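Local coordinates for protein insulinase family protease (Yersinia pestis, PDB 3GO9) that is a predicted protease of the insulinase (M16) family, with activity and substrates not established, at residues A[47-61]-A[110-122]. Sequence-based numbering, arbitrary orientation.
Sequences SDRIELRLIVNTGSL and SYDFTLYSLSLPN
Strands 50-56 and 114-120 pair antiparallel inside a mixed sheet of this M16-family protein. Ile50 with Leu120, Leu52 with Leu118, Leu54 with Tyr116 and Val56 with Thr114 are the hydrogen-bonded pairs, each closed by two N-H...O bonds. On their face Leu118, Leu120 and Tyr116 pack against helix 125-140, where apolar side chains suit a buried layer: Leu52 CD1 meets Leu120 CD1 at 3.8 Å, and Val56 CG2 reaches the edge of the Tyr116 ring, whose hydroxyl bonds Tyr207. The other face carries a polar cluster. Arg49 holds Ser119 through two nitrogens: NE bonds OG at 2.9 Å, in the guanidinium plane, and NH2 bonds Ser119 O, while Leu120 C and Pro121 N lie over one face. Ser119 OG, swung opposite the main-chain nitrogen (chi1 170°), donates to Glu51 OE2 at 2.6 Å, a small hydroxyl serving both neighbours. The second Glu51 oxygen, OE1, takes both NH1 and NH2 of Arg53 in an end-on salt bridge, probably stabilising its charge. Strand 212-218 borders 50-56 on its far side, and the Glu51 side chain lies about 4 Å from a bound zinc ion but does not ligate it. Further along this face Ile55 CG1 touches Leu115 CD1 at 3.5 Å beneath helix 388-401. Beyond strand 50-56, Thr58 O accepts from Thr114 OG1 at 2.8 Å, and Gly59, without a CB, fits its CA 3.2 Å from Ser110 O.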
loop_
_atom_site.group_PDB
_atom_site.type_symbol
_atom_site.label_atom_id
_atom_site.label_comp_id
_atom_site.label_asym_id
_atom_site.label_seq_id
_atom_site.Cartn_x
_atom_site.Cartn_y
_atom_site.Cartn_z
ATOM N N SER A 47 8.375 -22.431 11.029
ATOM C CA SER A 47 9.777 -22.240 10.700
ATOM C C SER A 47 10.080 -20.949 9.914
ATOM O O SER A 47 11.245 -20.683 9.574
ATOM C CB SER A 47 10.293 -23.463 9.927
ATOM O OG SER A 47 9.722 -23.553 8.639
ATOM N N ASP A 48 9.043 -20.137 9.648
ATOM C CA ASP A 48 9.206 -18.965 8.824
ATOM C C ASP A 48 9.858 -17.816 9.654
ATOM O O ASP A 48 9.887 -17.819 10.884
ATOM C CB ASP A 48 7.828 -18.566 8.331
ATOM C CG ASP A 48 7.841 -17.860 7.021
ATOM O OD1 ASP A 48 8.933 -17.426 6.523
ATOM O OD2 ASP A 48 6.714 -17.709 6.496
ATOM N N ARG A 49 10.367 -16.827 8.951
ATOM C CA ARG A 49 11.040 -15.694 9.586
ATOM C C ARG A 49 10.042 -14.839 10.383
ATOM O O ARG A 49 8.815 -14.797 10.081
ATOM C CB ARG A 49 11.749 -14.849 8.510
ATOM C CG ARG A 49 12.943 -15.590 7.833
ATOM C CD ARG A 49 13.714 -14.668 6.971
ATOM N NE ARG A 49 14.616 -13.737 7.661
ATOM C CZ ARG A 49 15.858 -14.014 8.074
ATOM N NH1 ARG A 49 16.366 -15.231 7.877
ATOM N NH2 ARG A 49 16.612 -13.106 8.634
ATOM N N ILE A 50 10.568 -14.203 11.420
ATOM C CA ILE A 50 9.745 -13.375 12.325
ATOM C C ILE A 50 9.850 -12.001 11.772
ATOM O O ILE A 50 10.965 -11.443 11.688
ATOM C CB ILE A 50 10.258 -13.421 13.738
ATOM C CG1 ILE A 50 10.380 -14.846 14.257
ATOM C CG2 ILE A 50 9.435 -12.534 14.708
ATOM C CD1 ILE A 50 9.184 -15.676 14.025
ATOM N N GLU A 51 8.694 -11.379 11.464
ATOM C CA GLU A 51 8.664 -10.040 10.877
ATOM C C GLU A 51 8.241 -8.994 11.899
ATOM O O GLU A 51 7.238 -9.160 12.558
ATOM C CB GLU A 51 7.714 -9.990 9.679
ATOM C CG GLU A 51 8.070 -10.964 8.552
ATOM C CD GLU A 51 9.371 -10.591 7.858
ATOM O OE1 GLU A 51 9.642 -9.375 7.721
ATOM O OE2 GLU A 51 10.118 -11.513 7.405
ATOM N N LEU A 52 9.034 -7.922 12.012
ATOM C CA LEU A 52 8.739 -6.818 12.897
ATOM C C LEU A 52 8.635 -5.531 12.081
ATOM O O LEU A 52 9.477 -5.241 11.201
ATOM C CB LEU A 52 9.835 -6.673 13.971
ATOM C CG LEU A 52 10.029 -7.835 14.945
ATOM C CD1 LEU A 52 11.022 -8.791 14.388
ATOM C CD2 LEU A 52 10.598 -7.275 16.234
ATOM N N ARG A 53 7.651 -4.697 12.401
ATOM C CA ARG A 53 7.507 -3.422 11.736
ATOM C C ARG A 53 7.208 -2.383 12.818
ATOM O O ARG A 53 6.323 -2.606 13.658
ATOM C CB ARG A 53 6.367 -3.445 10.695
ATOM C CG ARG A 53 6.568 -4.487 9.654
ATOM C CD ARG A 53 7.601 -4.130 8.607
ATOM N NE ARG A 53 7.528 -5.174 7.592
ATOM C CZ ARG A 53 8.139 -6.356 7.677
ATOM N NH1 ARG A 53 8.979 -6.637 8.641
ATOM N NH2 ARG A 53 7.888 -7.313 6.800
ATOM N N LEU A 54 7.922 -1.260 12.796
ATOM C CA LEU A 54 7.591 -0.161 13.674
ATOM C C LEU A 54 7.192 0.958 12.777
ATOM O O LEU A 54 8.021 1.460 11.995
ATOM C CB LEU A 54 8.769 0.251 14.582
ATOM C CG LEU A 54 8.509 1.467 15.499
ATOM C CD1 LEU A 54 7.507 1.078 16.638
ATOM C CD2 LEU A 54 9.837 1.933 16.102
ATOM N N ILE A 55 5.925 1.354 12.872
ATOM C CA ILE A 55 5.461 2.570 12.179
ATOM C C ILE A 55 5.451 3.725 13.145
ATOM O O ILE A 55 4.914 3.646 14.272
ATOM C CB ILE A 55 4.029 2.422 11.541
ATOM C CG1 ILE A 55 4.015 1.390 10.456
ATOM C CG2 ILE A 55 3.582 3.820 10.921
ATOM C CD1 ILE A 55 2.561 1.079 9.932
ATOM N N VAL A 56 6.087 4.801 12.717
ATOM C CA VAL A 56 6.089 6.082 13.469
ATOM C C VAL A 56 5.344 7.057 12.552
ATOM O O VAL A 56 5.720 7.217 11.386
ATOM C CB VAL A 56 7.527 6.599 13.744
ATOM C CG1 VAL A 56 7.487 7.916 14.554
ATOM C CG2 VAL A 56 8.410 5.522 14.494
ATOM N N ASN A 57 4.306 7.713 13.069
ATOM C CA ASN A 57 3.503 8.632 12.265
ATOM C C ASN A 57 4.187 9.996 12.129
ATOM O O ASN A 57 3.638 11.034 12.573
ATOM C CB ASN A 57 2.122 8.791 12.888
ATOM C CG ASN A 57 1.337 7.532 12.903
ATOM O OD1 ASN A 57 1.403 6.708 11.948
ATOM N ND2 ASN A 57 0.542 7.382 13.942
ATOM N N THR A 58 5.397 9.983 11.582
ATOM C CA THR A 58 6.213 11.161 11.343
ATOM C C THR A 58 6.837 10.999 9.972
ATOM O O THR A 58 7.516 10.012 9.704
ATOM C CB THR A 58 7.351 11.201 12.371
ATOM O OG1 THR A 58 6.752 11.311 13.660
ATOM C CG2 THR A 58 8.332 12.364 12.169
ATOM N N GLY A 59 6.589 11.964 9.119
ATOM C CA GLY A 59 7.197 12.003 7.769
ATOM C C GLY A 59 7.522 13.426 7.412
ATOM O O GLY A 59 7.592 14.314 8.295
ATOM N N SER A 60 7.640 13.686 6.121
ATOM C CA SER A 60 8.053 15.001 5.633
ATOM C C SER A 60 7.029 16.071 5.854
ATOM O O SER A 60 7.387 17.259 5.884
ATOM C CB SER A 60 8.398 14.917 4.173
ATOM O OG SER A 60 7.360 14.362 3.404
ATOM N N LEU A 61 5.752 15.701 5.997
ATOM C CA LEU A 61 4.751 16.702 6.318
ATOM C C LEU A 61 4.979 17.320 7.713
ATOM O O LEU A 61 4.465 18.431 7.958
ATOM C CB LEU A 61 3.335 16.152 6.194
ATOM C CG LEU A 61 2.826 15.747 4.860
ATOM C CD1 LEU A 61 1.546 14.930 4.932
ATOM C CD2 LEU A 61 2.641 17.012 3.944
ATOM N N SER A 110 8.150 8.591 4.343
ATOM C CA SER A 110 7.154 9.062 3.422
ATOM C C SER A 110 6.615 10.399 3.926
ATOM O O SER A 110 7.261 11.069 4.738
ATOM C CB SER A 110 6.079 7.953 3.267
ATOM O OG SER A 110 5.115 8.265 2.274
ATOM N N TYR A 111 5.476 10.822 3.395
ATOM C CA TYR A 111 4.876 12.082 3.762
ATOM C C TYR A 111 4.372 12.092 5.184
ATOM O O TYR A 111 4.495 13.055 5.881
ATOM C CB TYR A 111 3.715 12.334 2.757
ATOM C CG TYR A 111 4.189 12.542 1.381
ATOM C CD1 TYR A 111 4.721 13.787 0.986
ATOM C CD2 TYR A 111 4.208 11.516 0.435
ATOM C CE1 TYR A 111 5.233 13.952 -0.317
ATOM C CE2 TYR A 111 4.686 11.706 -0.842
ATOM C CZ TYR A 111 5.190 12.933 -1.222
ATOM O OH TYR A 111 5.695 13.108 -2.513
ATOM N N ASP A 112 3.743 10.981 5.607
ATOM C CA ASP A 112 3.076 10.922 6.899
ATOM C C ASP A 112 3.452 9.756 7.775
ATOM O O ASP A 112 2.863 9.584 8.833
ATOM C CB ASP A 112 1.538 11.030 6.779
ATOM C CG ASP A 112 0.882 9.886 6.096
ATOM O OD1 ASP A 112 1.578 8.928 5.729
ATOM O OD2 ASP A 112 -0.369 9.993 5.887
ATOM N N PHE A 113 4.490 9.034 7.382
ATOM C CA PHE A 113 5.006 7.951 8.188
ATOM C C PHE A 113 6.459 7.653 7.910
ATOM O O PHE A 113 7.009 7.983 6.858
ATOM C CB PHE A 113 4.164 6.648 8.045
ATOM C CG PHE A 113 4.341 5.951 6.752
ATOM C CD1 PHE A 113 5.330 4.968 6.582
ATOM C CD2 PHE A 113 3.509 6.258 5.654
ATOM C CE1 PHE A 113 5.474 4.308 5.375
ATOM C CE2 PHE A 113 3.707 5.624 4.412
ATOM C CZ PHE A 113 4.629 4.646 4.287
ATOM N N THR A 114 7.066 6.987 8.892
ATOM C CA THR A 114 8.333 6.249 8.743
ATOM C C THR A 114 8.094 4.810 9.174
ATOM O O THR A 114 7.506 4.556 10.239
ATOM C CB THR A 114 9.366 6.879 9.664
ATOM O OG1 THR A 114 9.570 8.228 9.220
ATOM C CG2 THR A 114 10.733 6.198 9.622
ATOM N N LEU A 115 8.613 3.858 8.420
ATOM C CA LEU A 115 8.396 2.438 8.681
ATOM C C LEU A 115 9.756 1.783 8.816
ATOM O O LEU A 115 10.541 1.775 7.826
ATOM C CB LEU A 115 7.645 1.794 7.510
ATOM C CG LEU A 115 7.518 0.256 7.537
ATOM C CD1 LEU A 115 6.632 -0.120 8.686
ATOM C CD2 LEU A 115 6.937 -0.311 6.232
ATOM N N TYR A 116 10.036 1.221 10.018
ATOM C CA TYR A 116 11.237 0.422 10.277
ATOM C C TYR A 116 10.895 -1.051 10.125
ATOM O O TYR A 116 9.870 -1.497 10.619
ATOM C CB TYR A 116 11.761 0.661 11.698
ATOM C CG TYR A 116 12.272 2.081 11.910
ATOM C CD1 TYR A 116 13.528 2.415 11.585
ATOM C CD2 TYR A 116 11.425 3.099 12.379
ATOM C CE1 TYR A 116 14.021 3.681 11.830
ATOM C CE2 TYR A 116 11.899 4.416 12.529
ATOM C CZ TYR A 116 13.200 4.675 12.275
ATOM O OH TYR A 116 13.769 5.946 12.359
ATOM N N SER A 117 11.787 -1.828 9.490
ATOM C CA SER A 117 11.487 -3.218 9.189
ATOM C C SER A 117 12.663 -4.114 9.523
ATOM O O SER A 117 13.780 -3.887 9.030
ATOM C CB SER A 117 11.122 -3.429 7.716
ATOM O OG SER A 117 10.003 -2.642 7.263
ATOM N N LEU A 118 12.386 -5.170 10.275
ATOM C CA LEU A 118 13.332 -6.254 10.546
ATOM C C LEU A 118 12.668 -7.614 10.262
ATOM O O LEU A 118 11.463 -7.812 10.495
ATOM C CB LEU A 118 13.843 -6.208 11.979
ATOM C CG LEU A 118 14.960 -5.198 12.221
ATOM C CD1 LEU A 118 15.069 -4.706 13.653
ATOM C CD2 LEU A 118 16.291 -5.873 11.847
ATOM N N SER A 119 13.447 -8.569 9.768
ATOM C CA SER A 119 12.991 -9.910 9.448
ATOM C C SER A 119 14.048 -10.834 10.034
ATOM O O SER A 119 15.206 -10.783 9.570
ATOM C CB SER A 119 12.969 -10.107 7.912
ATOM O OG SER A 119 12.740 -11.485 7.563
ATOM N N LEU A 120 13.688 -11.595 11.059
ATOM C CA LEU A 120 14.634 -12.373 11.827
ATOM C C LEU A 120 14.469 -13.836 11.505
ATOM O O LEU A 120 13.375 -14.337 11.235
ATOM C CB LEU A 120 14.395 -12.206 13.331
ATOM C CG LEU A 120 14.323 -10.791 13.836
ATOM C CD1 LEU A 120 14.064 -10.783 15.338
ATOM C CD2 LEU A 120 15.614 -10.057 13.477
ATOM N N PRO A 121 15.554 -14.599 11.617
ATOM C CA PRO A 121 15.325 -16.006 11.468
ATOM C C PRO A 121 14.474 -16.578 12.568
ATOM O O PRO A 121 14.436 -16.077 13.673
ATOM C CB PRO A 121 16.739 -16.618 11.544
ATOM C CG PRO A 121 17.649 -15.483 11.761
ATOM C CD PRO A 121 16.873 -14.286 12.147
ATOM N N ASN A 122 13.848 -17.695 12.259
ATOM C CA ASN A 122 13.055 -18.379 13.238
ATOM C C ASN A 122 13.931 -18.966 14.344
ATOM O O ASN A 122 15.122 -19.205 14.137
ATOM C CB ASN A 122 12.223 -19.482 12.574
ATOM C CG ASN A 122 10.843 -19.620 13.204
ATOM O OD1 ASN A 122 10.628 -19.359 14.408
ATOM N ND2 ASN A 122 9.891 -19.959 12.382
HETATM O O HOH W 1 0.829 7.778 9.242
HETATM O O HOH W 2 4.202 13.599 9.273
#